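Long-range contacts in 5'-tyrosyl-DNA phosphodiesterase (PDB 4FVA), which belongs to the endonuclease/exonuclease/phosphatase family, has a DNase I-like fold and carries a bound magnesium ion: residues L224-R234 / W248-A256; G26-A37 / V54-L64. All blocks are in the same frame, centred on the assembly; numbering follows the deposited sequence.

The two contacts illustrate how a DNase I-like fold is built from two sheets packed together and the helices on their outer sides. Contact 2 lies wholly earlier in the chain than contact 1. It sets helix 29-43 against the short helix 59-62, whereas contact 1 pairs strand 226-232 with strand 249-255 at one border of the six-stranded sheet. Their centres lie about 23 Å apart, their nearest atoms about 7 Å. Helix 29-43 connects them: its first turns belong to contact 2, and Val43 near its end meets Glu232 and Asn251 of contact 1. Early and late parts of the chain thus meet on and against one sheet, the magnesium ion lying about 8 Å from the Val54 side chain and about 13 Å from that of Trp248.

Contact 1: residues L224-R234 / W248-A256; sequences LDKVKFTLEGR and WAINATFFA
Strands 226-232 and 249-255 form an antiparallel ladder, from Lys226 opposite Phe255 to Glu232 opposite Ala249, at one border of the six-stranded sheet in this DNase I-like fold. Strand 226-232 is outermost, while strand 249-255 also bonds to strand 13-20 on its other flank. Eight backbone hydrogen bonds join the hydrogen-bonded pairs; Lys228 N to Thr253 O, 2.8 Å, is representative. At the start, Asp225 and Lys226 both face Phe255, a classic beta bulge.

The non-hydrogen-bonded pairs send their side chains to the inner face, where helix 183-186 covers Val227, Phe229 and Phe254, and the Phe254 ring also meets Phe161 and Trp220. Val227 and Phe254 lie side by side, with Val227 CG2 over the ring in a CH-pi contact, 4.1 Å from its centroid. Farther along, Phe229 CZ presses on Ile250 CG2 at 3.4 Å, and Leu231 CD2 reaches the same methyl at 3.8 Å.

On the other face the Phe255 ring lies across the outer strand. Its CG is wedged between backbone N and carbonyl carbon (chi1 59°), which swings the ring over Lys226, whose CB stands 3.7 Å from the centroid and 17° off the normal. Lys228 CG flanks CE1 of that ring. Beyond the opposite end of the ladder Arg234 CG rests over one face of Trp248, 3.7 Å from the centroid of its five-membered ring.

Near that end a short polar chain fixes the Thr230 hydroxyl: OG1 donates to Glu232 OE2 at 2.9 Å, meeting the carboxylate on its anti side, and accepts a weak bond from Asn251 ND2 at 3.4 Å.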
loop_
_atom_site.group_PDB
_atom_site.type_symbol
_atom_site.label_atom_id
_atom_site.label_comp_id
_atom_site.label_asym_id
_atom_site.label_seq_id
_atom_site.Cartn_x
_atom_site.Cartn_y
_atom_site.Cartn_z
ATOM N N LEU A 224 7.112 -10.822 14.070
ATOM C CA LEU A 224 7.688 -11.423 12.869
ATOM C C LEU A 224 8.923 -10.625 12.486
ATOM O O LEU A 224 8.848 -9.413 12.256
ATOM C CB LEU A 224 6.663 -11.437 11.729
ATOM C CG LEU A 224 5.382 -12.226 12.016
ATOM C CD1 LEU A 224 4.381 -12.127 10.866
ATOM C CD2 LEU A 224 5.734 -13.690 12.270
ATOM N N ASP A 225 10.066 -11.304 12.429
ATOM C CA ASP A 225 11.336 -10.607 12.269
ATOM C C ASP A 225 11.964 -10.720 10.888
ATOM O O ASP A 225 12.875 -9.957 10.553
ATOM C CB ASP A 225 12.323 -11.091 13.330
ATOM C CG ASP A 225 12.019 -12.502 13.796
ATOM O OD1 ASP A 225 12.359 -13.460 13.070
ATOM O OD2 ASP A 225 11.427 -12.654 14.886
ATOM N N LYS A 226 11.457 -11.632 10.070
ATOM C CA LYS A 226 11.994 -11.794 8.725
ATOM C C LYS A 226 10.982 -11.365 7.662
ATOM O O LYS A 226 9.761 -11.435 7.876
ATOM C CB LYS A 226 12.456 -13.230 8.489
ATOM C CG LYS A 226 13.670 -13.623 9.325
ATOM C CD LYS A 226 14.063 -15.066 9.055
ATOM C CE LYS A 226 13.150 -16.038 9.770
ATOM N NZ LYS A 226 13.890 -17.224 10.285
ATOM N N VAL A 227 11.493 -10.918 6.519
ATOM C CA VAL A 227 10.635 -10.420 5.455
ATOM C C VAL A 227 11.243 -10.704 4.086
ATOM O O VAL A 227 12.447 -10.549 3.884
ATOM C CB VAL A 227 10.334 -8.901 5.631
ATOM C CG1 VAL A 227 11.620 -8.111 5.715
ATOM C CG2 VAL A 227 9.453 -8.369 4.496
ATOM N N LYS A 228 10.403 -11.146 3.153
ATOM C CA LYS A 228 10.792 -11.213 1.753
ATOM C C LYS A 228 10.027 -10.127 0.973
ATOM O O LYS A 228 8.877 -9.833 1.293
ATOM C CB LYS A 228 10.489 -12.609 1.204
ATOM C CG LYS A 228 11.544 -13.640 1.610
ATOM C CD LYS A 228 11.095 -15.070 1.367
ATOM C CE LYS A 228 12.299 -15.993 1.186
ATOM N NZ LYS A 228 11.903 -17.431 1.197
ATOM N N PHE A 229 10.645 -9.569 -0.066
ATOM C CA PHE A 229 10.106 -8.389 -0.751
ATOM C C PHE A 229 10.295 -8.512 -2.261
ATOM O O PHE A 229 11.409 -8.752 -2.732
ATOM C CB PHE A 229 10.795 -7.117 -0.227
ATOM C CG PHE A 229 10.157 -5.815 -0.705
ATOM C CD1 PHE A 229 10.397 -5.329 -1.984
ATOM C CD2 PHE A 229 9.334 -5.087 0.143
ATOM C CE1 PHE A 229 9.817 -4.128 -2.417
ATOM C CE2 PHE A 229 8.754 -3.905 -0.262
ATOM C CZ PHE A 229 8.984 -3.418 -1.549
ATOM N N THR A 230 9.199 -8.397 -3.015
ATOM C CA THR A 230 9.266 -8.425 -4.487
ATOM C C THR A 230 8.433 -7.305 -5.098
ATOM O O THR A 230 7.625 -6.675 -4.412
ATOM C CB THR A 230 8.755 -9.753 -5.077
ATOM O OG1 THR A 230 7.344 -9.864 -4.832
ATOM C CG2 THR A 230 9.476 -10.949 -4.452
ATOM N N LEU A 231 8.623 -7.060 -6.390
ATOM C CA LEU A 231 7.788 -6.100 -7.101
ATOM C C LEU A 231 6.846 -6.876 -7.996
ATOM O O LEU A 231 7.216 -7.939 -8.486
ATOM C CB LEU A 231 8.645 -5.144 -7.939
ATOM C CG LEU A 231 9.562 -4.269 -7.089
ATOM C CD1 LEU A 231 10.401 -3.318 -7.941
ATOM C CD2 LEU A 231 8.714 -3.504 -6.081
ATOM N N GLU A 232 5.648 -6.344 -8.231
ATOM C CA GLU A 232 4.676 -7.043 -9.062
ATOM C C GLU A 232 3.989 -6.071 -10.014
ATOM O O GLU A 232 4.140 -4.853 -9.879
ATOM C CB GLU A 232 3.643 -7.753 -8.185
ATOM C CG GLU A 232 4.243 -8.649 -7.107
ATOM C CD GLU A 232 4.817 -9.939 -7.683
ATOM O OE1 GLU A 232 4.508 -10.273 -8.848
ATOM O OE2 GLU A 232 5.561 -10.632 -6.962
ATOM N N GLY A 233 3.268 -6.618 -10.994
ATOM C CA GLY A 233 2.591 -5.810 -12.002
ATOM C C GLY A 233 3.542 -5.150 -12.978
ATOM O O GLY A 233 3.245 -4.067 -13.510
ATOM N N ARG A 234 4.682 -5.789 -13.238
ATOM C CA ARG A 234 5.683 -5.188 -14.117
ATOM C C ARG A 234 5.564 -5.587 -15.584
ATOM O O ARG A 234 6.381 -5.192 -16.421
ATOM C CB ARG A 234 7.094 -5.483 -13.609
ATOM C CG ARG A 234 7.429 -4.733 -12.334
ATOM C CD ARG A 234 8.915 -4.796 -12.013
ATOM N NE ARG A 234 9.353 -6.103 -11.530
ATOM C CZ ARG A 234 10.582 -6.351 -11.085
ATOM N NH1 ARG A 234 11.482 -5.376 -11.052
ATOM N NH2 ARG A 234 10.910 -7.563 -10.659
ATOM N N TRP A 248 4.681 0.126 -9.891
ATOM C CA TRP A 248 4.772 -1.304 -9.638
ATOM C C TRP A 248 4.094 -1.573 -8.299
ATOM O O TRP A 248 4.049 -0.693 -7.438
ATOM C CB TRP A 248 6.226 -1.773 -9.552
ATOM C CG TRP A 248 7.112 -1.383 -10.710
ATOM C CD1 TRP A 248 8.426 -0.996 -10.647
ATOM C CD2 TRP A 248 6.751 -1.347 -12.098
ATOM N NE1 TRP A 248 8.904 -0.736 -11.911
ATOM C CE2 TRP A 248 7.898 -0.942 -12.818
ATOM C CE3 TRP A 248 5.576 -1.628 -12.800
ATOM C CZ2 TRP A 248 7.895 -0.796 -14.209
ATOM C CZ3 TRP A 248 5.576 -1.484 -14.189
ATOM C CH2 TRP A 248 6.724 -1.071 -14.872
ATOM N N ALA A 249 3.578 -2.778 -8.105
ATOM C CA ALA A 249 3.062 -3.135 -6.788
ATOM C C ALA A 249 4.220 -3.615 -5.916
ATOM O O ALA A 249 5.190 -4.166 -6.430
ATOM C CB ALA A 249 1.990 -4.225 -6.906
ATOM N N ILE A 250 4.141 -3.384 -4.614
ATOM C CA ILE A 250 5.091 -4.001 -3.707
ATOM C C ILE A 250 4.407 -5.167 -3.010
ATOM O O ILE A 250 3.201 -5.136 -2.764
ATOM C CB ILE A 250 5.733 -3.014 -2.693
ATOM C CG1 ILE A 250 4.690 -2.367 -1.786
ATOM C CG2 ILE A 250 6.544 -1.934 -3.429
ATOM C CD1 ILE A 250 5.321 -1.437 -0.749
ATOM N N ASN A 251 5.185 -6.201 -2.721
ATOM C CA ASN A 251 4.666 -7.440 -2.175
ATOM C C ASN A 251 5.615 -7.969 -1.094
ATOM O O ASN A 251 6.711 -8.438 -1.393
ATOM C CB ASN A 251 4.505 -8.457 -3.308
ATOM C CG ASN A 251 3.945 -9.785 -2.825
ATOM O OD1 ASN A 251 3.120 -9.827 -1.922
ATOM N ND2 ASN A 251 4.424 -10.880 -3.407
ATOM N N ALA A 252 5.220 -7.857 0.167
ATOM C CA ALA A 252 6.113 -8.262 1.248
ATOM C C ALA A 252 5.533 -9.431 2.024
ATOM O O ALA A 252 4.354 -9.402 2.437
ATOM C CB ALA A 252 6.397 -7.082 2.178
ATOM N N THR A 253 6.371 -10.432 2.267
ATOM C CA THR A 253 5.960 -11.610 3.030
ATOM C C THR A 253 6.715 -11.631 4.348
ATOM O O THR A 253 7.952 -11.695 4.368
ATOM C CB THR A 253 6.222 -12.916 2.250
ATOM O OG1 THR A 253 5.524 -12.888 0.998
ATOM C CG2 THR A 253 5.775 -14.135 3.068
ATOM N N PHE A 254 5.964 -11.595 5.445
ATOM C CA PHE A 254 6.560 -11.515 6.766
ATOM C C PHE A 254 6.456 -12.871 7.456
ATOM O O PHE A 254 5.419 -13.544 7.390
ATOM C CB PHE A 254 5.883 -10.428 7.602
ATOM C CG PHE A 254 5.875 -9.063 6.943
ATOM C CD1 PHE A 254 4.911 -8.739 5.999
ATOM C CD2 PHE A 254 6.820 -8.101 7.281
ATOM C CE1 PHE A 254 4.892 -7.483 5.400
ATOM C CE2 PHE A 254 6.811 -6.849 6.682
ATOM C CZ PHE A 254 5.844 -6.541 5.740
ATOM N N PHE A 255 7.542 -13.279 8.105
ATOM C CA PHE A 255 7.573 -14.576 8.773
ATOM C C PHE A 255 8.560 -14.614 9.941
ATOM O O PHE A 255 9.347 -13.676 10.143
ATOM C CB PHE A 255 7.858 -15.707 7.771
ATOM C CG PHE A 255 9.161 -15.560 7.025
ATOM C CD1 PHE A 255 9.291 -14.639 6.000
ATOM C CD2 PHE A 255 10.259 -16.342 7.356
ATOM C CE1 PHE A 255 10.494 -14.503 5.305
ATOM C CE2 PHE A 255 11.463 -16.208 6.676
ATOM C CZ PHE A 255 11.580 -15.289 5.648
ATOM N N ALA A 256 8.518 -15.710 10.692
ATOM C CA ALA A 256 9.346 -15.863 11.879
ATOM C C ALA A 256 10.558 -16.734 11.577
ATOM O O ALA A 256 11.681 -16.384 11.932
ATOM C CB ALA A 256 8.527 -16.467 13.018
#

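Contact 2: residues G26-A37 / V54-L64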
loop_
_atom_site.group_PDB
_atom_site.type_symbol
_atom_site.label_atom_id
_atom_site.label_comp_id
_atom_site.label_asym_id
_atom_site.label_seq_id
_atom_site.Cartn_x
_atom_site.Cartn_y
_atom_site.Cartn_z
ATOM N N GLY A 26 -7.666 7.687 -17.105
ATOM C CA GLY A 26 -8.839 7.120 -17.745
ATOM C C GLY A 26 -8.562 6.197 -18.918
ATOM O O GLY A 26 -9.452 5.451 -19.317
ATOM N N ARG A 27 -7.353 6.253 -19.474
ATOM C CA ARG A 27 -6.980 5.434 -20.624
ATOM C C ARG A 27 -6.940 3.931 -20.321
ATOM O O ARG A 27 -6.189 3.490 -19.452
ATOM C CB ARG A 27 -5.619 5.885 -21.153
ATOM C CG ARG A 27 -5.600 7.361 -21.573
ATOM C CD ARG A 27 -4.186 7.928 -21.742
ATOM N NE ARG A 27 -3.428 7.907 -20.491
ATOM C CZ ARG A 27 -2.156 8.278 -20.375
ATOM N NH1 ARG A 27 -1.486 8.710 -21.436
ATOM N NH2 ARG A 27 -1.554 8.222 -19.194
ATOM N N SER A 28 -7.736 3.150 -21.050
ATOM C CA SER A 28 -7.771 1.695 -20.875
ATOM C C SER A 28 -8.052 1.296 -19.425
ATOM O O SER A 28 -7.580 0.254 -18.956
ATOM C CB SER A 28 -6.450 1.063 -21.331
ATOM O OG SER A 28 -6.264 1.198 -22.726
ATOM N N LEU A 29 -8.810 2.127 -18.718
ATOM C CA LEU A 29 -9.063 1.905 -17.296
ATOM C C LEU A 29 -9.674 0.524 -16.985
ATOM O O LEU A 29 -9.249 -0.161 -16.043
ATOM C CB LEU A 29 -9.919 3.031 -16.712
ATOM C CG LEU A 29 -10.204 2.919 -15.211
ATOM C CD1 LEU A 29 -8.895 2.954 -14.418
ATOM C CD2 LEU A 29 -11.152 4.050 -14.735
ATOM N N LEU A 30 -10.712 0.140 -17.723
ATOM C CA LEU A 30 -11.356 -1.148 -17.467
ATOM C C LEU A 30 -10.390 -2.300 -17.701
ATOM O O LEU A 30 -10.243 -3.179 -16.856
ATOM C CB LEU A 30 -12.635 -1.323 -18.301
ATOM C CG LEU A 30 -13.369 -2.660 -18.061
ATOM C CD1 LEU A 30 -13.727 -2.838 -16.598
ATOM C CD2 LEU A 30 -14.645 -2.719 -18.880
ATOM N N THR A 31 -9.697 -2.286 -18.832
ATOM C CA THR A 31 -8.747 -3.353 -19.111
ATOM C C THR A 31 -7.684 -3.421 -18.016
ATOM O O THR A 31 -7.295 -4.516 -17.573
ATOM C CB THR A 31 -8.086 -3.167 -20.495
ATOM O OG1 THR A 31 -9.084 -3.251 -21.516
ATOM C CG2 THR A 31 -7.033 -4.229 -20.749
ATOM N N ARG A 32 -7.217 -2.252 -17.584
ATOM C CA ARG A 32 -6.184 -2.178 -16.553
ATOM C C ARG A 32 -6.695 -2.689 -15.198
ATOM O O ARG A 32 -5.978 -3.399 -14.488
ATOM C CB ARG A 32 -5.604 -0.755 -16.440
ATOM C CG ARG A 32 -4.780 -0.293 -17.670
ATOM C CD ARG A 32 -4.481 1.223 -17.656
ATOM N NE ARG A 32 -4.142 1.638 -16.311
ATOM C CZ ARG A 32 -4.730 2.614 -15.634
ATOM N NH1 ARG A 32 -5.655 3.372 -16.205
ATOM N NH2 ARG A 32 -4.347 2.848 -14.383
ATOM N N MET A 33 -7.933 -2.344 -14.840
ATOM C CA MET A 33 -8.472 -2.824 -13.560
ATOM C C MET A 33 -8.674 -4.348 -13.589
ATOM O O MET A 33 -8.451 -5.024 -12.593
ATOM C CB MET A 33 -9.774 -2.110 -13.175
ATOM C CG MET A 33 -9.627 -0.601 -12.910
ATOM S SD MET A 33 -8.381 -0.196 -11.670
ATOM C CE MET A 33 -6.940 -0.056 -12.713
ATOM N N LYS A 34 -9.091 -4.879 -14.739
ATOM C CA LYS A 34 -9.161 -6.328 -14.915
ATOM C C LYS A 34 -7.781 -6.950 -14.735
ATOM O O LYS A 34 -7.654 -8.010 -14.137
ATOM C CB LYS A 34 -9.717 -6.697 -16.296
ATOM C CG LYS A 34 -11.204 -6.413 -16.475
ATOM C CD LYS A 34 -11.644 -6.772 -17.904
ATOM C CE LYS A 34 -13.143 -6.547 -18.103
ATOM N NZ LYS A 34 -13.586 -6.794 -19.511
ATOM N N ALA A 35 -6.750 -6.308 -15.283
ATOM C CA ALA A 35 -5.376 -6.797 -15.116
ATOM C C ALA A 35 -4.946 -6.745 -13.650
ATOM O O ALA A 35 -4.277 -7.664 -13.148
ATOM C CB ALA A 35 -4.398 -6.017 -16.002
ATOM N N VAL A 36 -5.305 -5.658 -12.968
ATOM C CA VAL A 36 -5.011 -5.563 -11.545
ATOM C C VAL A 36 -5.642 -6.745 -10.791
ATOM O O VAL A 36 -4.973 -7.425 -10.025
ATOM C CB VAL A 36 -5.504 -4.227 -10.929
ATOM C CG1 VAL A 36 -5.437 -4.293 -9.397
ATOM C CG2 VAL A 36 -4.658 -3.043 -11.446
ATOM N N ALA A 37 -6.926 -6.990 -11.012
ATOM C CA ALA A 37 -7.588 -8.080 -10.307
ATOM C C ALA A 37 -6.944 -9.417 -10.668
ATOM O O ALA A 37 -6.784 -10.287 -9.811
ATOM C CB ALA A 37 -9.085 -8.088 -10.598
ATOM N N VAL A 54 -10.834 4.438 -8.025
ATOM C CA VAL A 54 -11.940 5.301 -8.467
ATOM C C VAL A 54 -13.232 4.509 -8.655
ATOM O O VAL A 54 -13.204 3.285 -8.777
ATOM C CB VAL A 54 -11.590 6.057 -9.777
ATOM C CG1 VAL A 54 -10.368 6.955 -9.580
ATOM C CG2 VAL A 54 -11.350 5.063 -10.927
ATOM N N ASP A 55 -14.368 5.202 -8.651
ATOM C CA ASP A 55 -15.662 4.528 -8.798
ATOM C C ASP A 55 -15.814 3.917 -10.181
ATOM O O ASP A 55 -16.371 2.831 -10.342
ATOM C CB ASP A 55 -16.809 5.501 -8.531
ATOM C CG ASP A 55 -16.882 5.938 -7.081
ATOM O OD1 ASP A 55 -16.446 5.179 -6.186
ATOM O OD2 ASP A 55 -17.337 7.073 -6.840
ATOM N N ARG A 56 -15.326 4.635 -11.182
ATOM C CA ARG A 56 -15.472 4.204 -12.568
ATOM C C ARG A 56 -14.707 2.922 -12.869
ATOM O O ARG A 56 -13.493 2.831 -12.629
ATOM C CB ARG A 56 -15.020 5.317 -13.512
ATOM C CG ARG A 56 -15.044 4.935 -14.989
ATOM C CD ARG A 56 -14.488 6.073 -15.836
ATOM N NE ARG A 56 -13.932 5.580 -17.096
ATOM C CZ ARG A 56 -12.888 6.129 -17.707
ATOM N NH1 ARG A 56 -12.296 7.193 -17.178
ATOM N NH2 ARG A 56 -12.432 5.613 -18.840
ATOM N N ASP A 57 -15.415 1.941 -13.419
ATOM C CA ASP A 57 -14.800 0.681 -13.817
ATOM C C ASP A 57 -14.216 -0.062 -12.616
ATOM O O ASP A 57 -13.191 -0.737 -12.725
ATOM C CB ASP A 57 -13.713 0.915 -14.879
ATOM C CG ASP A 57 -14.296 1.333 -16.230
ATOM O OD1 ASP A 57 -15.441 0.937 -16.518
ATOM O OD2 ASP A 57 -13.606 2.044 -17.001
ATOM N N LEU A 58 -14.885 0.055 -11.474
ATOM C CA LEU A 58 -14.416 -0.586 -10.253
ATOM C C LEU A 58 -14.784 -2.081 -10.213
ATOM O O LEU A 58 -14.209 -2.860 -9.438
ATOM C CB LEU A 58 -14.986 0.160 -9.046
ATOM C CG LEU A 58 -14.556 -0.298 -7.657
ATOM C CD1 LEU A 58 -13.059 -0.074 -7.444
ATOM C CD2 LEU A 58 -15.353 0.475 -6.626
ATOM N N ALA A 59 -15.712 -2.494 -11.073
ATOM C CA ALA A 59 -16.263 -3.857 -10.987
ATOM C C ALA A 59 -15.231 -4.977 -10.814
ATOM O O ALA A 59 -15.364 -5.815 -9.917
ATOM C CB ALA A 59 -17.163 -4.153 -12.203
ATOM N N PRO A 60 -14.185 -4.986 -11.658
ATOM C CA PRO A 60 -13.200 -6.076 -11.562
ATOM C C PRO A 60 -12.557 -6.114 -10.189
ATOM O O PRO A 60 -12.250 -7.191 -9.695
ATOM C CB PRO A 60 -12.162 -5.717 -12.637
ATOM C CG PRO A 60 -12.903 -4.768 -13.588
ATOM C CD PRO A 60 -13.839 -4.003 -12.698
ATOM N N ILE A 61 -12.376 -4.947 -9.582
ATOM C CA ILE A 61 -11.854 -4.871 -8.233
ATOM C C ILE A 61 -12.897 -5.335 -7.214
ATOM O O ILE A 61 -12.614 -6.155 -6.333
ATOM C CB ILE A 61 -11.382 -3.447 -7.891
ATOM C CG1 ILE A 61 -10.429 -2.929 -8.975
ATOM C CG2 ILE A 61 -10.745 -3.417 -6.523
ATOM C CD1 ILE A 61 -9.196 -3.781 -9.154
ATOM N N ASP A 62 -14.100 -4.785 -7.331
ATOM C CA ASP A 62 -15.191 -5.121 -6.428
ATOM C C ASP A 62 -15.492 -6.613 -6.446
ATOM O O ASP A 62 -15.921 -7.169 -5.442
ATOM C CB ASP A 62 -16.446 -4.313 -6.780
ATOM C CG ASP A 62 -17.211 -3.837 -5.552
ATOM O OD1 ASP A 62 -16.579 -3.593 -4.491
ATOM O OD2 ASP A 62 -18.451 -3.694 -5.655
ATOM N N LYS A 63 -15.276 -7.256 -7.592
ATOM C CA LYS A 63 -15.503 -8.696 -7.705
ATOM C C LYS A 63 -14.535 -9.518 -6.856
ATOM O O LYS A 63 -14.764 -10.708 -6.644
ATOM C CB LYS A 63 -15.442 -9.154 -9.163
ATOM C CG LYS A 63 -16.695 -8.804 -9.980
ATOM C CD LYS A 63 -16.484 -9.104 -11.462
ATOM C CE LYS A 63 -17.614 -8.548 -12.321
ATOM N NZ LYS A 63 -17.318 -8.720 -13.773
ATOM N N LEU A 64 -13.452 -8.906 -6.378
ATOM C CA LEU A 64 -12.528 -9.627 -5.492
ATOM C C LEU A 64 -13.174 -9.952 -4.140
ATOM O O LEU A 64 -12.599 -10.697 -3.338
ATOM C CB LEU A 64 -11.228 -8.835 -5.285
ATOM C CG LEU A 64 -10.306 -8.692 -6.496
ATOM C CD1 LEU A 64 -9.197 -7.684 -6.226
ATOM C CD2 LEU A 64 -9.717 -10.061 -6.858
HETATM O O HOH W 1 -12.136 1.824 -19.864
#
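Pro60 fits as a knob into a hole formed by Leu30, Met33, Lys34 and Ala37, docking helix 59-62 onto the opening turns of helix 29-43. Its ring atom CG carries the apolar packing, standing 3.7 Å from both Leu30 CD1 and Lys34 CG. One turn on, the Ala37 methyl abuts the Pro60 carbonyl oxygen, CB to O 3.4 Å, and Ile61 CD1 reaches Val36 CG1. At the other end Leu29, with CG anti to the backbone N (chi1 -178°), extends CD2 over one face of the Arg56 guanidinium, 3.8 Å above its plane, and onto Val54 CG2.

The polar interactions gather beside the helix start. Arg56 NH2 gives a weak hydrogen bond to Gly26 O, 3.0 Å and bent to 131°, while NE of the same arginine forms a salt bridge with Asp57 OD2 at 3.6 Å. A water links the segments, accepting from Leu30 N at 3.1 Å and donating to Asp57 OD2 at 3.2 Å; the nearby helix N-terminus would be expected to favour the charged form of this carboxylate.

Helix 29-43 is the connection of a beta-alpha-beta crossover between parallel strands 13-20 and 47-53. On the sheet side, Ile61 touches Leu50 of strand 47-53, and Leu64 touches both Val40 of helix 29-43 and Leu84 of strand 80-86.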